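Local coordinates for protein imidazolonepropionase (Unidentified, PDB 2Q09) that catalyses the hydrolytic ring opening of imidazolone-5-propanoate to N-formimidoyl-L-glutamate, the third step of histidine degradation, using an active-site metal ion, at residues N4-T16 with L26-H40. Sequence-based numbering, arbitrary orientation.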
loop_
_atom_site.group_PDB
_atom_site.type_symbol
_atom_site.label_atom_id
_atom_site.label_comp_id
_atom_site.label_asym_id
_atom_site.label_seq_id
_atom_site.Cartn_x
_atom_site.Cartn_y
_atom_site.Cartn_z
ATOM N N ASN A 4 13.811 -4.113 -31.036
ATOM C CA ASN A 4 12.877 -5.209 -31.442
ATOM C C ASN A 4 11.771 -5.420 -30.405
ATOM O O ASN A 4 11.777 -6.393 -29.655
ATOM C CB ASN A 4 13.666 -6.509 -31.659
ATOM C CG ASN A 4 14.767 -6.705 -30.627
ATOM O OD1 ASN A 4 14.522 -6.683 -29.424
ATOM N ND2 ASN A 4 15.989 -6.904 -31.096
ATOM N N CYS A 5 10.813 -4.497 -30.384
ATOM C CA CYS A 5 9.687 -4.550 -29.457
ATOM C C CYS A 5 8.382 -4.066 -30.099
ATOM O O CYS A 5 8.399 -3.226 -31.000
ATOM C CB CYS A 5 10.009 -3.717 -28.216
ATOM S SG CYS A 5 11.098 -2.317 -28.539
ATOM N N GLU A 6 7.257 -4.599 -29.631
ATOM C CA GLU A 6 5.946 -4.258 -30.182
ATOM C C GLU A 6 5.465 -2.818 -30.051
ATOM O O GLU A 6 4.856 -2.285 -30.979
ATOM C CB GLU A 6 4.868 -5.187 -29.606
ATOM C CG GLU A 6 4.968 -5.452 -28.108
ATOM C CD GLU A 6 5.756 -6.705 -27.795
ATOM O OE1 GLU A 6 6.872 -6.848 -28.324
ATOM O OE2 GLU A 6 5.264 -7.545 -27.018
ATOM N N ARG A 7 5.734 -2.186 -28.914
ATOM C CA ARG A 7 5.270 -0.825 -28.697
ATOM C C ARG A 7 6.416 0.099 -28.317
ATOM O O ARG A 7 7.354 -0.309 -27.642
ATOM C CB ARG A 7 4.203 -0.835 -27.594
ATOM C CG ARG A 7 3.316 -2.089 -27.628
ATOM C CD ARG A 7 2.167 -2.039 -26.628
ATOM N NE ARG A 7 1.263 -3.175 -26.786
ATOM C CZ ARG A 7 1.569 -4.434 -26.484
ATOM N NH1 ARG A 7 2.763 -4.727 -25.998
ATOM N NH2 ARG A 7 0.683 -5.397 -26.678
ATOM N N VAL A 8 6.341 1.347 -28.768
ATOM C CA VAL A 8 7.387 2.319 -28.467
ATOM C C VAL A 8 6.829 3.710 -28.195
ATOM O O VAL A 8 5.971 4.208 -28.925
ATOM C CB VAL A 8 8.419 2.434 -29.622
ATOM C CG1 VAL A 8 9.391 3.581 -29.340
ATOM C CG2 VAL A 8 9.183 1.137 -29.773
ATOM N N TRP A 9 7.316 4.313 -27.118
ATOM C CA TRP A 9 6.924 5.654 -26.721
ATOM C C TRP A 9 8.105 6.560 -27.033
ATOM O O TRP A 9 9.159 6.456 -26.406
ATOM C CB TRP A 9 6.604 5.694 -25.220
ATOM C CG TRP A 9 5.250 5.169 -24.907
ATOM C CD1 TRP A 9 4.121 5.900 -24.681
ATOM C CD2 TRP A 9 4.856 3.795 -24.860
ATOM N NE1 TRP A 9 3.044 5.066 -24.505
ATOM C CE2 TRP A 9 3.468 3.764 -24.613
ATOM C CE3 TRP A 9 5.539 2.581 -25.013
ATOM C CZ2 TRP A 9 2.749 2.571 -24.508
ATOM C CZ3 TRP A 9 4.822 1.391 -24.907
ATOM C CH2 TRP A 9 3.445 1.399 -24.662
ATOM N N LEU A 10 7.934 7.435 -28.015
ATOM C CA LEU A 10 9.003 8.343 -28.408
ATOM C C LEU A 10 8.973 9.658 -27.641
ATOM O O LEU A 10 7.919 10.117 -27.198
ATOM C CB LEU A 10 8.918 8.642 -29.907
ATOM C CG LEU A 10 9.166 7.489 -30.885
ATOM C CD1 LEU A 10 8.835 7.942 -32.297
ATOM C CD2 LEU A 10 10.616 7.030 -30.790
ATOM N N ASN A 11 10.149 10.260 -27.509
ATOM C CA ASN A 11 10.317 11.533 -26.833
ATOM C C ASN A 11 9.697 11.638 -25.444
ATOM O O ASN A 11 8.876 12.516 -25.194
ATOM C CB ASN A 11 9.786 12.663 -27.720
ATOM C CG ASN A 11 10.524 12.751 -29.044
ATOM O OD1 ASN A 11 11.750 12.825 -29.076
ATOM N ND2 ASN A 11 9.781 12.743 -30.145
ATOM N N VAL A 12 10.084 10.740 -24.551
ATOM C CA VAL A 12 9.597 10.797 -23.180
ATOM C C VAL A 12 10.744 11.306 -22.312
ATOM O O VAL A 12 11.901 10.960 -22.547
ATOM C CB VAL A 12 9.169 9.410 -22.647
ATOM C CG1 VAL A 12 7.918 8.935 -23.366
ATOM C CG2 VAL A 12 10.296 8.418 -22.803
ATOM N N THR A 13 10.426 12.154 -21.337
ATOM C CA THR A 13 11.426 12.672 -20.405
ATOM C C THR A 13 11.255 11.786 -19.175
ATOM O O THR A 13 10.416 12.045 -18.316
ATOM C CB THR A 13 11.145 14.134 -20.033
ATOM O OG1 THR A 13 11.110 14.927 -21.226
ATOM C CG2 THR A 13 12.232 14.661 -19.103
ATOM N N PRO A 14 12.076 10.736 -19.070
ATOM C CA PRO A 14 12.035 9.772 -17.975
ATOM C C PRO A 14 12.565 10.134 -16.599
ATOM O O PRO A 14 13.711 10.545 -16.447
ATOM C CB PRO A 14 12.787 8.585 -18.558
ATOM C CG PRO A 14 13.906 9.280 -19.275
ATOM C CD PRO A 14 13.184 10.421 -19.992
ATOM N N ALA A 15 11.699 9.984 -15.603
ATOM C CA ALA A 15 12.074 10.183 -14.209
ATOM C C ALA A 15 12.148 8.710 -13.834
ATOM O O ALA A 15 11.163 8.133 -13.382
ATOM C CB ALA A 15 10.947 10.873 -13.431
ATOM N N THR A 16 13.310 8.109 -14.049
ATOM C CA THR A 16 13.497 6.685 -13.819
ATOM C C THR A 16 13.350 6.213 -12.395
ATOM O O THR A 16 13.000 5.051 -12.172
ATOM C CB THR A 16 14.883 6.216 -14.325
ATOM O OG1 THR A 16 15.911 6.817 -13.529
ATOM C CG2 THR A 16 15.077 6.629 -15.790
ATOM N N LEU A 26 16.083 11.578 -13.206
ATOM C CA LEU A 26 15.597 12.180 -14.449
ATOM C C LEU A 26 16.688 12.156 -15.514
ATOM O O LEU A 26 17.855 12.414 -15.215
ATOM C CB LEU A 26 15.173 13.634 -14.217
ATOM C CG LEU A 26 13.738 13.949 -13.790
ATOM C CD1 LEU A 26 13.647 15.403 -13.371
ATOM C CD2 LEU A 26 12.776 13.661 -14.948
ATOM N N LEU A 27 16.297 11.860 -16.750
ATOM C CA LEU A 27 17.238 11.799 -17.869
ATOM C C LEU A 27 16.745 12.661 -19.026
ATOM O O LEU A 27 15.615 13.168 -19.004
ATOM C CB LEU A 27 17.378 10.361 -18.366
ATOM C CG LEU A 27 17.649 9.241 -17.357
ATOM C CD1 LEU A 27 17.567 7.907 -18.081
ATOM C CD2 LEU A 27 19.020 9.412 -16.714
ATOM N N GLU A 28 17.603 12.816 -20.033
ATOM C CA GLU A 28 17.262 13.581 -21.225
ATOM C C GLU A 28 16.168 12.784 -21.931
ATOM O O GLU A 28 15.916 11.640 -21.580
ATOM C CB GLU A 28 18.485 13.693 -22.144
ATOM C CG GLU A 28 19.014 12.337 -22.620
ATOM C CD GLU A 28 20.274 12.451 -23.450
ATOM O OE1 GLU A 28 20.234 13.111 -24.504
ATOM O OE2 GLU A 28 21.305 11.879 -23.046
ATOM N N PRO A 29 15.508 13.374 -22.935
ATOM C CA PRO A 29 14.450 12.657 -23.655
ATOM C C PRO A 29 14.923 11.292 -24.158
ATOM O O PRO A 29 16.038 11.154 -24.671
ATOM C CB PRO A 29 14.109 13.611 -24.791
ATOM C CG PRO A 29 14.325 14.949 -24.165
ATOM C CD PRO A 29 15.630 14.758 -23.422
ATOM N N HIS A 30 14.074 10.283 -23.993
ATOM C CA HIS A 30 14.390 8.923 -24.415
ATOM C C HIS A 30 13.252 8.306 -25.208
ATOM O O HIS A 30 12.200 8.907 -25.401
ATOM C CB HIS A 30 14.632 8.019 -23.200
ATOM C CG HIS A 30 16.031 8.061 -22.668
ATOM N ND1 HIS A 30 16.635 9.225 -22.244
ATOM C CD2 HIS A 30 16.935 7.073 -22.467
ATOM C CE1 HIS A 30 17.853 8.950 -21.805
ATOM N NE2 HIS A 30 18.058 7.653 -21.931
ATOM N N ALA A 31 13.491 7.078 -25.653
ATOM C CA ALA A 31 12.512 6.292 -26.383
ATOM C C ALA A 31 12.326 5.067 -25.500
ATOM O O ALA A 31 13.306 4.439 -25.104
ATOM C CB ALA A 31 13.059 5.883 -27.747
ATOM N N LEU A 32 11.084 4.741 -25.167
ATOM C CA LEU A 32 10.821 3.584 -24.318
ATOM C C LEU A 32 10.061 2.519 -25.102
ATOM O O LEU A 32 8.948 2.755 -25.567
ATOM C CB LEU A 32 10.020 4.011 -23.080
ATOM C CG LEU A 32 9.843 2.986 -21.953
ATOM C CD1 LEU A 32 9.231 3.666 -20.740
ATOM C CD2 LEU A 32 8.962 1.836 -22.422
ATOM N N GLY A 33 10.678 1.350 -25.248
ATOM C CA GLY A 33 10.051 0.264 -25.981
ATOM C C GLY A 33 9.711 -0.888 -25.057
ATOM O O GLY A 33 10.456 -1.185 -24.125
ATOM N N VAL A 34 8.581 -1.537 -25.297
ATOM C CA VAL A 34 8.194 -2.645 -24.444
ATOM C C VAL A 34 8.093 -3.946 -25.223
ATOM O O VAL A 34 7.769 -3.959 -26.409
ATOM C CB VAL A 34 6.842 -2.363 -23.738
ATOM C CG1 VAL A 34 6.907 -1.026 -23.011
ATOM C CG2 VAL A 34 5.703 -2.378 -24.736
ATOM N N HIS A 35 8.394 -5.047 -24.546
ATOM C CA HIS A 35 8.302 -6.354 -25.165
ATOM C C HIS A 35 7.794 -7.348 -24.141
ATOM O O HIS A 35 8.393 -7.524 -23.081
ATOM C CB HIS A 35 9.656 -6.811 -25.704
ATOM C CG HIS A 35 9.568 -8.044 -26.541
ATOM N ND1 HIS A 35 8.814 -8.099 -27.696
ATOM C CD2 HIS A 35 10.095 -9.280 -26.375
ATOM C CE1 HIS A 35 8.878 -9.319 -28.201
ATOM N NE2 HIS A 35 9.649 -10.056 -27.420
ATOM N N GLU A 36 6.679 -7.986 -24.463
ATOM C CA GLU A 36 6.076 -8.968 -23.582
ATOM C C GLU A 36 5.923 -8.454 -22.152
ATOM O O GLU A 36 6.430 -9.049 -21.198
ATOM C CB GLU A 36 6.892 -10.264 -23.626
ATOM C CG GLU A 36 6.602 -11.098 -24.870
ATOM C CD GLU A 36 7.606 -12.205 -25.108
ATOM O OE1 GLU A 36 7.945 -12.921 -24.148
ATOM O OE2 GLU A 36 8.048 -12.367 -26.262
ATOM N N GLY A 37 5.220 -7.332 -22.027
ATOM C CA GLY A 37 4.944 -6.727 -20.733
ATOM C C GLY A 37 6.098 -6.112 -19.962
ATOM O O GLY A 37 5.915 -5.695 -18.822
ATOM N N ARG A 38 7.281 -6.045 -20.565
ATOM C CA ARG A 38 8.434 -5.477 -19.885
ATOM C C ARG A 38 9.127 -4.385 -20.675
ATOM O O ARG A 38 8.975 -4.288 -21.893
ATOM C CB ARG A 38 9.454 -6.570 -19.576
ATOM C CG ARG A 38 8.950 -7.632 -18.625
ATOM C CD ARG A 38 10.046 -8.613 -18.275
ATOM N NE ARG A 38 9.561 -9.630 -17.348
ATOM C CZ ARG A 38 9.614 -9.536 -16.024
ATOM N NH1 ARG A 38 10.147 -8.469 -15.447
ATOM N NH2 ARG A 38 9.106 -10.503 -15.275
ATOM N N ILE A 39 9.884 -3.555 -19.961
ATOM C CA ILE A 39 10.634 -2.490 -20.602
ATOM C C ILE A 39 11.770 -3.209 -21.324
ATOM O O ILE A 39 12.638 -3.824 -20.690
ATOM C CB ILE A 39 11.210 -1.507 -19.570
ATOM C CG1 ILE A 39 10.077 -0.944 -18.706
ATOM C CG2 ILE A 39 11.910 -0.352 -20.295
ATOM C CD1 ILE A 39 10.549 -0.102 -17.537
ATOM N N HIS A 40 11.742 -3.145 -22.648
ATOM C CA HIS A 40 12.740 -3.819 -23.465
ATOM C C HIS A 40 13.947 -2.947 -23.761
ATOM O O HIS A 40 15.066 -3.441 -23.898
ATOM C CB HIS A 40 12.101 -4.271 -24.774
ATOM C CG HIS A 40 12.899 -5.297 -25.507
ATOM N ND1 HIS A 40 13.242 -6.510 -24.948
ATOM C CD2 HIS A 40 13.420 -5.298 -26.758
ATOM C CE1 HIS A 40 13.941 -7.215 -25.822
ATOM N NE2 HIS A 40 14.064 -6.501 -26.928
#
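Strands 7-10 and 30-35 run antiparallel, their axes 4.5 Å apart at 166°, with Trp9 and Leu32 trading both backbone hydrogen bonds; a G1 beta bulge follows, Asn11 and Val12 both facing His30. Asn11 has positive phi, which asparagine tolerates well, and past this corner strand 12-14 runs about perpendicular to strand 30-35. On the face shared by Arg7, Trp9, Leu32 and Val34, beta-branched Val34 serves two neighbours: CG1 lies 3.7 Å from Trp9 CZ3, while CG2 packs 3.6 Å from Arg7 CB, along the aliphatic stem of the arginine. Phe375 meets the Trp9 indole edge-to-face. Cys5 SG approaches Gly33 CA to 3.8 Å, where glycine offers no side chain. Near the type I' turn from His35, the bent Glu6 chain brings its carboxylate across the His35 ring edge, planes 87° apart; OE1 accepts from ND1, and OE2 takes Glu36 N (3.0 Å) from above the carboxylate plane. With CG anti to the backbone N (chi1 -163°), His40 sends NE2 to Asn4 OD1 at 2.5 Å, nearly along the C=O axis but bent at the hydrogen. Replacing His40 by an alanine would probably leave Asn4 OD1 without its donor and the N-terminal residues freer to move. Pro14 O accepts from Leu27 N (2.9 Å), while its ring CG packs on Leu27 CB. These strands belong to the small beta domain flanking the metal-bearing TIM barrel, as in many amidohydrolases, far from the iron site.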